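Local coordinates for protein uronate isomerase (Bacillus halodurans C-125, PDB 3HK5) that probably isomerises uronic acids such as D-glucuronate to their keto-sugar acids, and binds zinc, at residues M142-F147 with F165-R170; T27-P32 with S138-T143; I253-M258 with N294-T299; L169-L174 with R206-W211. All coordinates share one frame; numbering follows the deposited sequence.

Interaction 1: M142-F147 with F165-R170; sequences MTNDPF and FHAALR. With RAT (D-arabinaric acid), chain C.
At the wall of the zinc and arabinarate pocket, Thr143 and Arg170 meet where the loop 142-147 runs beside the strand pieces of 165-170. Three backbone bonds tie the two: Met142 N to His166 O (2.7 Å, nearly straight), Asn144 N to Ala168 O (2.9 Å) and Arg170 N to Asn144 O (3.1 Å). Thr143 OG1 lies beside the backbone N (chi1 -70°), which puts the CG2 methyl anti to that N, and CG2 packs against Arg170 NE at 3.7 Å. Thr143 OG1 donates to Thr27 O, and a water that accepts from Arg170 NE at 2.8 Å gives it a further, weak bond. Bent at chi2 and chi3, the arginine reaches the ligand, where NH2 donates to arabinarate O1B at 2.7 Å, although the position of NH2 is less certain. At the far end Pro146 CD lies across Leu169 CD1 at 3.7 Å, and Asp145 OD1 takes the Phe147 N-H in an Asx turn. Helix 198-215 packs on Pro146 and Leu169, helix 172-176 touches Asp145 and Phe147, and strand 137-141 borders Phe165 and Ala168.

Interaction 2: T27-P32 with S138-T143; sequences THLFSP and SDVVMT. With ZN (zinc ion), chain E; RAT (D-arabinaric acid), chain C.
A thioether receives a backbone N-H here: Ser31 N is directed at Met142 SD, 3.7 Å away with an N-H...S angle of 154°, a weak bond. The same sulfur makes a Met-aromatic contact with Phe30, lying 5.3 Å from the ring centroid and obliquely placed, neither above the ring nor in line with its rim. Behind it, Met142 CG rests against Leu29 O at 3.3 Å. Thr27 holds the other end. Its OG1 sits between the backbone N and the carbonyl carbon (chi1 74°), from where it donates to Val141 O at 2.8 Å and accepts from Leu29 N at 3.2 Å, an ST turn. Thr27 N adds a weak bond to the same Val141 O. This loop follows the first barrel strand and carries the His-x-His pair of the amidohydrolase superfamily: His28 NE2 binds zinc at 2.0 Å, and His26, Asp355 and arabinarate O1B and O2 complete the coordination. Thr143 backs the metal ligand, because its OG1 lies over one face of the His28 ring while donating to Thr27 O at 2.7 Å; this second-shell hydroxyl thus joins the start of the metal loop to the loop that follows strand 137-141. One water bridges the segments, donating to Leu29 O at 2.8 Å and accepting from Thr143 N, and it lies over a face of the Phe30 ring, offset toward the rim.

Interaction 3: I253-M258 with N294-T299; sequences IPFAMM and NKFLVT. With RAT (D-arabinaric acid), chain C.
Met258 and Thr299 touch at the pocket end of two neighbouring parallel strands, 255-262 and 296-300, of what is, by family, a (β/α)8 barrel. Thr299 CG2 lies 4.0 Å from both Met258 CB and CG, and the bent methionine chain runs on to the C1 carboxylate of arabinarate, although its CE lies doubtfully close to Arg170 NH2, so its place is unsure. With an alanine here, the loss of CG and the thioether would probably open a gap beside that carboxylate and leave Thr299 CG2 with less to pack on. Thr299 OG1 donates to Phe322 O. Outward from the pocket, the ladder fixes the register: Phe255 N to Lys295 O (2.8 Å), Leu297 N to Phe255 O (2.9 Å), Met257 N to Leu297 O (2.9 Å) and a longer Thr299 N to Met257 O (3.3 Å). Phe255, Met257, Phe296 and Val298 lie on the opposite face of the sheet, where Phe255 and Phe296 pack on helix 235-250, and Met257 and Phe296 on helix 282-290. There Phe255, its CG anti to the backbone N (chi1 -179°), presents its ring edge to Phe296 CE1, and Met257 CG lies over one face of that Phe255 ring. The chi3 bend of Met257 (-72°) then brings its CE into the corner formed by two side chains of the adjacent strand, 3.8 Å from Phe296 CD1 and 3.9 Å from Val298 CG2.

Interaction 4: L169-L174 with R206-W211; sequences LRLDPL and RFLTDW. With RAT (D-arabinaric acid), chain C.
Strand 169-170 turns into helix 172-176 beside helix 198-215, with the CA atoms of Leu169 and Trp211 7.6 Å apart and no hydrogen bond crossing between the two segments. The side chains that meet are mostly leucines. Leu169, its CG anti to the backbone N (chi1 179°), sets CD1 across Trp211 CB at 4.0 Å, roughly at right angles. Further along, a single methyl, Leu208 CD2, meets two leucines: CD1 of Leu171 at 3.8 Å and CD2 of Leu174 at 3.9 Å. On the helix itself Trp211 CD1 lies over one face of the Phe207 ring, and Phe207 in turn meets Phe147 and Tyr190. Arg170 points the other way, into the pocket. Its NH1 forms a salt bridge with Asp172 OD2 at 2.9 Å; Asp172 OD2 lies in the guanidinium plane, whereas NH1 stands above the carboxylate plane. Asp172 OD2 is also bonded to Ser223 OG, and this second shell probably steadies the arginine as its edge faces arabinarate O1A, 3.6 Å from NH1. A leucine in place of Arg170 is likely to leave Asp172 without its salt-bridge mate and the ligand carboxylate with one positive neighbour fewer. The leucines face helix 198-215 while Arg170 faces the ligand: the helix contact rests on apolar side chains with no hydrogen bond, so it is nondirectional van der Waals packing, and the charged pair Arg170 and Asp172 lies on the pocket side.

From the N terminus, interaction 2 comes first, closing a long, mostly helical loop by bringing 27-32 back to the end of strand 137-141. The chain hands on directly: Met142 and Thr143 also open interaction 1, which closes the loop holding helix 149-156. Leu169 and Arg170 then pass from interaction 1 into interaction 4, which closes on helix 198-215. These three overlap only at their ends, so none nests inside another. Interaction 3 stands later in series and joins two strands of the sheet that strand 169-170 enters through strand 220-224. Together they link the metal loop and the barrel strands round the ligand to the outer helix 198-215.

Interaction 1: M142-F147 with F165-R170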
# COMPACT_ATOMS: atom_id res chain seq x y z
N MET A 142 22.22 23.25 25.64
CA MET A 142 21.25 24.11 24.98
C MET A 142 20.80 23.49 23.67
O MET A 142 21.33 22.46 23.24
CB MET A 142 21.88 25.48 24.64
CG MET A 142 22.45 26.30 25.80
SD MET A 142 23.14 27.92 25.28
CE MET A 142 24.64 27.41 24.59
N THR A 143 19.81 24.12 23.06
CA THR A 143 19.30 23.74 21.75
C THR A 143 19.55 25.04 20.97
O THR A 143 18.89 26.06 21.21
CB THR A 143 17.78 23.43 21.75
OG1 THR A 143 17.54 22.21 22.47
CG2 THR A 143 17.27 23.25 20.32
N ASN A 144 20.52 25.02 20.06
CA ASN A 144 20.87 26.21 19.31
C ASN A 144 20.55 26.08 17.82
O ASN A 144 21.22 25.36 17.08
CB ASN A 144 22.36 26.50 19.53
CG ASN A 144 22.72 26.52 21.01
OD1 ASN A 144 22.42 27.49 21.72
ND2 ASN A 144 23.33 25.44 21.48
N ASP A 145 19.52 26.81 17.40
CA ASP A 145 19.05 26.79 16.02
C ASP A 145 19.63 27.96 15.22
O ASP A 145 19.18 29.10 15.36
CB ASP A 145 17.52 26.86 16.01
CG ASP A 145 16.93 26.80 14.62
OD1 ASP A 145 17.69 26.78 13.63
OD2 ASP A 145 15.68 26.79 14.51
N PRO A 146 20.63 27.69 14.36
CA PRO A 146 21.24 28.76 13.56
C PRO A 146 20.27 29.36 12.55
O PRO A 146 20.62 30.32 11.86
CB PRO A 146 22.41 28.05 12.89
CG PRO A 146 21.87 26.66 12.67
CD PRO A 146 21.20 26.38 14.01
N PHE A 147 19.07 28.81 12.46
CA PHE A 147 18.07 29.31 11.52
C PHE A 147 17.14 30.32 12.15
O PHE A 147 16.30 30.91 11.47
CB PHE A 147 17.27 28.14 10.95
CG PHE A 147 18.09 27.22 10.10
CD1 PHE A 147 18.44 27.58 8.81
CD2 PHE A 147 18.56 26.02 10.61
CE1 PHE A 147 19.27 26.77 8.03
CE2 PHE A 147 19.39 25.19 9.84
CZ PHE A 147 19.74 25.57 8.55
N PHE A 165 27.10 26.03 30.30
CA PHE A 165 26.19 25.81 29.18
C PHE A 165 26.90 25.28 27.93
O PHE A 165 27.92 25.83 27.50
CB PHE A 165 25.46 27.12 28.84
CG PHE A 165 24.54 27.58 29.93
CD1 PHE A 165 23.17 27.34 29.85
CD2 PHE A 165 25.04 28.21 31.06
CE1 PHE A 165 22.32 27.70 30.89
CE2 PHE A 165 24.20 28.59 32.11
CZ PHE A 165 22.83 28.33 32.02
N HIS A 166 26.36 24.22 27.35
CA HIS A 166 26.96 23.63 26.16
C HIS A 166 26.03 23.74 24.96
O HIS A 166 24.81 23.68 25.08
CB HIS A 166 27.31 22.16 26.41
CG HIS A 166 28.23 21.97 27.57
ND1 HIS A 166 27.79 21.88 28.87
CD2 HIS A 166 29.58 21.96 27.63
CE1 HIS A 166 28.82 21.82 29.68
NE2 HIS A 166 29.93 21.87 28.96
N ALA A 167 26.63 23.87 23.78
CA ALA A 167 25.86 24.00 22.56
C ALA A 167 25.53 22.67 21.91
O ALA A 167 26.26 21.68 22.05
CB ALA A 167 26.62 24.89 21.57
N ALA A 168 24.41 22.66 21.20
CA ALA A 168 23.95 21.51 20.44
C ALA A 168 23.36 22.13 19.17
O ALA A 168 22.46 22.98 19.24
CB ALA A 168 22.87 20.74 21.23
N LEU A 169 23.88 21.71 18.02
CA LEU A 169 23.44 22.24 16.74
C LEU A 169 22.12 21.63 16.26
O LEU A 169 22.10 20.50 15.77
CB LEU A 169 24.55 22.01 15.70
CG LEU A 169 24.31 22.47 14.26
CD1 LEU A 169 24.02 23.98 14.22
CD2 LEU A 169 25.53 22.14 13.43
N ARG A 170 21.03 22.38 16.41
CA ARG A 170 19.70 21.92 15.99
C ARG A 170 19.53 22.18 14.49
O ARG A 170 19.77 23.29 14.02
CB ARG A 170 18.61 22.63 16.79
CG ARG A 170 17.18 22.23 16.39
CD ARG A 170 16.92 20.73 16.60
NE ARG A 170 16.56 20.45 17.98
CZ ARG A 170 15.34 20.13 18.41
NH1 ARG A 170 14.32 20.03 17.56
NH2 ARG A 170 15.13 19.96 19.70
O1A RAT C . 11.42 19.32 19.55
C1 RAT C . 11.77 19.42 20.75
O1B RAT C . 12.94 19.54 21.16
C2 RAT C . 10.66 19.38 21.80
O2 RAT C . 11.24 19.02 23.08
C3 RAT C . 9.94 20.74 21.91
O3 RAT C . 10.81 21.72 22.50
C4 RAT C . 8.63 20.68 22.75
O4 RAT C . 7.80 21.81 22.48
C5 RAT C . 8.89 20.64 24.28
O5A RAT C . 8.61 21.66 24.95
O5B RAT C . 9.37 19.57 24.75
O HOH W 1 18.07 19.75 20.29

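Interaction 2: T27-P32 with S138-T143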
# COMPACT_ATOMS: atom_id res chain seq x y z
N THR A 27 17.96 20.69 26.76
CA THR A 27 17.07 21.72 27.30
C THR A 27 16.87 22.80 26.24
O THR A 27 17.49 22.77 25.16
CB THR A 27 17.65 22.44 28.53
OG1 THR A 27 18.69 23.34 28.10
CG2 THR A 27 18.24 21.43 29.53
N HIS A 28 16.02 23.77 26.57
CA HIS A 28 15.74 24.90 25.70
C HIS A 28 16.06 26.15 26.52
O HIS A 28 15.34 27.16 26.49
CB HIS A 28 14.27 24.87 25.26
CG HIS A 28 13.94 23.68 24.41
ND1 HIS A 28 14.17 23.65 23.05
CD2 HIS A 28 13.47 22.45 24.73
CE1 HIS A 28 13.87 22.46 22.58
NE2 HIS A 28 13.43 21.71 23.58
N LEU A 29 17.14 26.05 27.29
CA LEU A 29 17.60 27.16 28.11
C LEU A 29 18.80 27.77 27.40
O LEU A 29 19.36 27.16 26.49
CB LEU A 29 18.03 26.67 29.50
CG LEU A 29 16.93 26.00 30.33
CD1 LEU A 29 17.49 25.59 31.70
CD2 LEU A 29 15.76 26.95 30.49
N PHE A 30 19.17 28.97 27.81
CA PHE A 30 20.30 29.66 27.19
C PHE A 30 21.18 30.34 28.22
O PHE A 30 20.70 30.77 29.27
CB PHE A 30 19.79 30.72 26.20
CG PHE A 30 19.06 30.14 25.02
CD1 PHE A 30 19.75 29.72 23.89
CD2 PHE A 30 17.66 30.06 25.02
CE1 PHE A 30 19.07 29.22 22.77
CE2 PHE A 30 16.97 29.56 23.91
CZ PHE A 30 17.68 29.14 22.78
N SER A 31 22.47 30.42 27.92
CA SER A 31 23.42 31.09 28.80
C SER A 31 22.82 32.47 29.05
O SER A 31 22.31 33.11 28.13
CB SER A 31 24.77 31.21 28.11
OG SER A 31 25.74 31.73 28.99
N PRO A 32 22.89 32.96 30.30
CA PRO A 32 22.35 34.27 30.69
C PRO A 32 22.76 35.42 29.79
O PRO A 32 21.93 36.25 29.41
CB PRO A 32 22.88 34.45 32.12
CG PRO A 32 23.03 33.06 32.60
CD PRO A 32 23.62 32.35 31.42
N SER A 138 25.07 20.60 37.10
CA SER A 138 26.40 21.12 36.81
C SER A 138 26.53 21.60 35.37
O SER A 138 27.23 22.57 35.10
CB SER A 138 27.44 20.04 37.06
OG SER A 138 27.29 18.98 36.13
N ASP A 139 25.86 20.91 34.45
CA ASP A 139 25.95 21.26 33.04
C ASP A 139 24.60 21.24 32.33
O ASP A 139 23.79 20.32 32.52
CB ASP A 139 26.91 20.29 32.34
CG ASP A 139 28.32 20.36 32.90
OD1 ASP A 139 29.15 21.13 32.36
OD2 ASP A 139 28.59 19.65 33.90
N VAL A 140 24.37 22.26 31.51
CA VAL A 140 23.14 22.38 30.74
C VAL A 140 23.47 22.37 29.26
O VAL A 140 24.35 23.10 28.80
CB VAL A 140 22.41 23.71 31.07
CG1 VAL A 140 21.19 23.86 30.18
CG2 VAL A 140 22.00 23.73 32.54
N VAL A 141 22.79 21.51 28.51
CA VAL A 141 23.00 21.44 27.07
C VAL A 141 21.86 22.24 26.43
O VAL A 141 20.69 21.97 26.67
CB VAL A 141 22.98 19.99 26.56
CG1 VAL A 141 23.02 19.97 25.02
CG2 VAL A 141 24.17 19.22 27.14
N MET A 142 22.22 23.25 25.64
CA MET A 142 21.25 24.11 24.98
C MET A 142 20.80 23.49 23.67
O MET A 142 21.33 22.46 23.24
CB MET A 142 21.88 25.48 24.64
CG MET A 142 22.45 26.30 25.80
SD MET A 142 23.14 27.92 25.28
CE MET A 142 24.64 27.41 24.59
N THR A 143 19.81 24.12 23.06
CA THR A 143 19.30 23.74 21.75
C THR A 143 19.55 25.04 20.97
O THR A 143 18.89 26.06 21.21
CB THR A 143 17.78 23.43 21.75
OG1 THR A 143 17.54 22.21 22.47
CG2 THR A 143 17.27 23.25 20.32
ZN ZN E . 13.23 19.70 23.41
O1A RAT C . 11.42 19.32 19.55
C1 RAT C . 11.77 19.42 20.75
O1B RAT C . 12.94 19.54 21.16
C2 RAT C . 10.66 19.38 21.80
O2 RAT C . 11.24 19.02 23.08
C3 RAT C . 9.94 20.74 21.91
O3 RAT C . 10.81 21.72 22.50
C4 RAT C . 8.63 20.68 22.75
O4 RAT C . 7.80 21.81 22.48
C5 RAT C . 8.89 20.64 24.28
O5A RAT C . 8.61 21.66 24.95
O5B RAT C . 9.37 19.57 24.75
O HOH W 2 18.32 26.16 24.12

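Interaction 3: I253-M258 with N294-T299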
# COMPACT_ATOMS: atom_id res chain seq x y z
N ILE A 253 31.23 13.60 16.25
CA ILE A 253 30.10 14.23 16.93
C ILE A 253 28.87 13.33 16.78
O ILE A 253 28.54 12.90 15.68
CB ILE A 253 29.78 15.61 16.29
CG1 ILE A 253 30.98 16.55 16.45
CG2 ILE A 253 28.54 16.21 16.94
CD1 ILE A 253 31.34 16.84 17.90
N PRO A 254 28.19 13.02 17.89
CA PRO A 254 27.01 12.17 17.75
C PRO A 254 25.82 12.89 17.13
O PRO A 254 25.73 14.13 17.16
CB PRO A 254 26.74 11.70 19.18
CG PRO A 254 27.24 12.82 20.00
CD PRO A 254 28.52 13.23 19.31
N PHE A 255 24.92 12.11 16.55
CA PHE A 255 23.70 12.61 15.92
C PHE A 255 22.51 12.26 16.80
O PHE A 255 22.24 11.08 17.06
CB PHE A 255 23.57 11.99 14.53
CG PHE A 255 22.37 12.45 13.74
CD1 PHE A 255 21.90 13.76 13.85
CD2 PHE A 255 21.76 11.60 12.82
CE1 PHE A 255 20.84 14.20 13.05
CE2 PHE A 255 20.71 12.03 12.02
CZ PHE A 255 20.25 13.34 12.13
N ALA A 256 21.80 13.27 17.28
CA ALA A 256 20.63 13.05 18.12
C ALA A 256 19.36 13.14 17.30
O ALA A 256 19.15 14.12 16.58
CB ALA A 256 20.59 14.07 19.25
N MET A 257 18.52 12.12 17.40
CA MET A 257 17.26 12.08 16.68
C MET A 257 16.12 11.96 17.70
O MET A 257 16.10 11.03 18.50
CB MET A 257 17.23 10.88 15.72
CG MET A 257 18.33 10.90 14.64
SD MET A 257 18.20 9.56 13.41
CE MET A 257 18.69 8.19 14.41
N MET A 258 15.20 12.92 17.68
CA MET A 258 14.05 12.92 18.58
C MET A 258 12.88 12.63 17.64
O MET A 258 12.35 13.52 16.97
CB MET A 258 13.93 14.28 19.29
CG MET A 258 15.27 14.75 19.92
SD MET A 258 15.17 16.07 21.16
CE MET A 258 14.80 17.35 20.23
N ASN A 294 29.48 5.99 13.27
CA ASN A 294 28.70 7.16 13.69
C ASN A 294 28.02 6.83 15.02
O ASN A 294 27.68 5.67 15.28
CB ASN A 294 27.64 7.51 12.64
CG ASN A 294 28.22 8.31 11.48
OD1 ASN A 294 28.38 9.53 11.56
ND2 ASN A 294 28.54 7.62 10.40
N LYS A 295 27.84 7.85 15.85
CA LYS A 295 27.19 7.68 17.14
C LYS A 295 25.81 8.31 17.08
O LYS A 295 25.62 9.39 16.52
CB LYS A 295 28.03 8.33 18.25
CG LYS A 295 29.32 7.59 18.54
CD LYS A 295 30.16 8.31 19.60
CE LYS A 295 30.65 9.66 19.08
NZ LYS A 295 31.56 10.36 20.05
N PHE A 296 24.83 7.64 17.68
CA PHE A 296 23.46 8.12 17.67
C PHE A 296 22.81 8.19 19.04
O PHE A 296 22.80 7.21 19.79
CB PHE A 296 22.61 7.21 16.78
CG PHE A 296 23.05 7.15 15.35
CD1 PHE A 296 22.50 8.02 14.41
CD2 PHE A 296 23.99 6.21 14.94
CE1 PHE A 296 22.88 7.94 13.07
CE2 PHE A 296 24.38 6.12 13.60
CZ PHE A 296 23.83 6.99 12.66
N LEU A 297 22.27 9.36 19.36
CA LEU A 297 21.54 9.57 20.60
C LEU A 297 20.09 9.56 20.17
O LEU A 297 19.70 10.34 19.30
CB LEU A 297 21.88 10.92 21.21
CG LEU A 297 23.19 10.99 21.99
CD1 LEU A 297 23.66 12.45 22.10
CD2 LEU A 297 22.98 10.38 23.39
N VAL A 298 19.28 8.69 20.75
CA VAL A 298 17.88 8.63 20.35
C VAL A 298 16.86 8.63 21.48
O VAL A 298 17.09 8.02 22.54
CB VAL A 298 17.59 7.37 19.49
CG1 VAL A 298 16.11 7.26 19.19
CG2 VAL A 298 18.37 7.43 18.20
N THR A 299 15.76 9.33 21.25
CA THR A 299 14.64 9.37 22.19
C THR A 299 13.39 9.41 21.29
O THR A 299 13.39 10.07 20.24
CB THR A 299 14.66 10.60 23.12
OG1 THR A 299 13.82 10.34 24.25
CG2 THR A 299 14.15 11.84 22.40
O1A RAT C . 11.42 19.32 19.55
C1 RAT C . 11.77 19.42 20.75
O1B RAT C . 12.94 19.54 21.16
C2 RAT C . 10.66 19.38 21.80
O2 RAT C . 11.24 19.02 23.08
C3 RAT C . 9.94 20.74 21.91
O3 RAT C . 10.81 21.72 22.50
C4 RAT C . 8.63 20.68 22.75
O4 RAT C . 7.80 21.81 22.48
C5 RAT C . 8.89 20.64 24.28
O5A RAT C . 8.61 21.66 24.95
O5B RAT C . 9.37 19.57 24.75
O HOH W 3 29.48 10.26 15.03

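Interaction 4: L169-L174 with R206-W211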
# COMPACT_ATOMS: atom_id res chain seq x y z
N LEU A 169 23.88 21.71 18.02
CA LEU A 169 23.44 22.24 16.74
C LEU A 169 22.12 21.63 16.26
O LEU A 169 22.10 20.50 15.77
CB LEU A 169 24.55 22.01 15.70
CG LEU A 169 24.31 22.47 14.26
CD1 LEU A 169 24.02 23.98 14.22
CD2 LEU A 169 25.53 22.14 13.43
N ARG A 170 21.03 22.38 16.41
CA ARG A 170 19.70 21.92 15.99
C ARG A 170 19.53 22.18 14.49
O ARG A 170 19.77 23.29 14.02
CB ARG A 170 18.61 22.63 16.79
CG ARG A 170 17.18 22.23 16.39
CD ARG A 170 16.92 20.73 16.60
NE ARG A 170 16.56 20.45 17.98
CZ ARG A 170 15.34 20.13 18.41
NH1 ARG A 170 14.32 20.03 17.56
NH2 ARG A 170 15.13 19.96 19.70
N LEU A 171 19.10 21.16 13.75
CA LEU A 171 18.98 21.27 12.30
C LEU A 171 17.61 21.04 11.66
O LEU A 171 17.52 20.81 10.45
CB LEU A 171 20.00 20.33 11.66
CG LEU A 171 21.45 20.60 12.11
CD1 LEU A 171 22.35 19.45 11.69
CD2 LEU A 171 21.94 21.92 11.53
N ASP A 172 16.53 21.10 12.45
CA ASP A 172 15.19 20.88 11.91
C ASP A 172 14.89 21.61 10.59
O ASP A 172 14.45 20.98 9.62
CB ASP A 172 14.14 21.28 12.96
CG ASP A 172 14.12 20.34 14.16
OD1 ASP A 172 15.13 19.64 14.38
OD2 ASP A 172 13.11 20.31 14.89
N PRO A 173 15.13 22.93 10.52
CA PRO A 173 14.86 23.68 9.28
C PRO A 173 15.62 23.14 8.08
O PRO A 173 15.10 23.11 6.96
CB PRO A 173 15.26 25.11 9.64
CG PRO A 173 14.95 25.18 11.11
CD PRO A 173 15.53 23.86 11.60
N LEU A 174 16.86 22.72 8.31
CA LEU A 174 17.69 22.19 7.23
C LEU A 174 17.22 20.84 6.72
O LEU A 174 17.11 20.63 5.51
CB LEU A 174 19.15 22.06 7.69
CG LEU A 174 20.09 21.52 6.61
CD1 LEU A 174 20.25 22.56 5.51
CD2 LEU A 174 21.44 21.17 7.20
N ARG A 206 29.92 22.46 4.27
CA ARG A 206 30.62 23.68 4.68
C ARG A 206 29.78 24.42 5.71
O ARG A 206 30.32 24.96 6.69
CB ARG A 206 30.85 24.59 3.45
CG ARG A 206 32.01 25.57 3.59
CD ARG A 206 31.99 26.61 2.46
NE ARG A 206 31.44 27.88 2.94
CZ ARG A 206 30.68 28.69 2.21
NH1 ARG A 206 30.37 28.37 0.97
NH2 ARG A 206 30.22 29.81 2.75
N PHE A 207 28.47 24.46 5.49
CA PHE A 207 27.54 25.11 6.41
C PHE A 207 27.58 24.45 7.80
O PHE A 207 27.65 25.13 8.83
CB PHE A 207 26.11 25.04 5.87
CG PHE A 207 25.07 25.58 6.81
CD1 PHE A 207 24.84 26.95 6.90
CD2 PHE A 207 24.34 24.72 7.62
CE1 PHE A 207 23.88 27.46 7.79
CE2 PHE A 207 23.38 25.22 8.52
CZ PHE A 207 23.15 26.59 8.60
N LEU A 208 27.51 23.12 7.82
CA LEU A 208 27.54 22.37 9.07
C LEU A 208 28.89 22.57 9.76
O LEU A 208 28.96 22.83 10.96
CB LEU A 208 27.31 20.87 8.81
CG LEU A 208 25.97 20.46 8.19
CD1 LEU A 208 25.98 18.97 7.91
CD2 LEU A 208 24.82 20.81 9.14
N THR A 209 29.96 22.45 8.99
CA THR A 209 31.30 22.62 9.51
C THR A 209 31.51 24.01 10.10
O THR A 209 32.12 24.16 11.16
CB THR A 209 32.35 22.38 8.41
OG1 THR A 209 32.27 21.01 7.99
CG2 THR A 209 33.75 22.66 8.92
N ASP A 210 31.00 25.03 9.42
CA ASP A 210 31.15 26.39 9.93
C ASP A 210 30.50 26.55 11.30
O ASP A 210 31.08 27.15 12.20
CB ASP A 210 30.57 27.42 8.95
CG ASP A 210 31.46 27.64 7.74
OD1 ASP A 210 32.61 27.15 7.76
OD2 ASP A 210 31.01 28.30 6.77
N TRP A 211 29.29 26.01 11.45
CA TRP A 211 28.60 26.15 12.73
C TRP A 211 29.17 25.27 13.83
O TRP A 211 29.12 25.63 15.00
CB TRP A 211 27.10 25.91 12.55
CG TRP A 211 26.45 27.14 12.01
CD1 TRP A 211 26.13 27.40 10.71
CD2 TRP A 211 26.11 28.32 12.75
NE1 TRP A 211 25.61 28.67 10.60
CE2 TRP A 211 25.59 29.26 11.84
CE3 TRP A 211 26.20 28.68 14.11
CZ2 TRP A 211 25.16 30.53 12.23
CZ3 TRP A 211 25.78 29.94 14.50
CH2 TRP A 211 25.26 30.85 13.56
O1A RAT C . 11.42 19.32 19.55
C1 RAT C . 11.77 19.42 20.75
O1B RAT C . 12.94 19.54 21.16
C2 RAT C . 10.66 19.38 21.80
O2 RAT C . 11.24 19.02 23.08
C3 RAT C . 9.94 20.74 21.91
O3 RAT C . 10.81 21.72 22.50
C4 RAT C . 8.63 20.68 22.75
O4 RAT C . 7.80 21.81 22.48
C5 RAT C . 8.89 20.64 24.28
O5A RAT C . 8.61 21.66 24.95
O5B RAT C . 9.37 19.57 24.75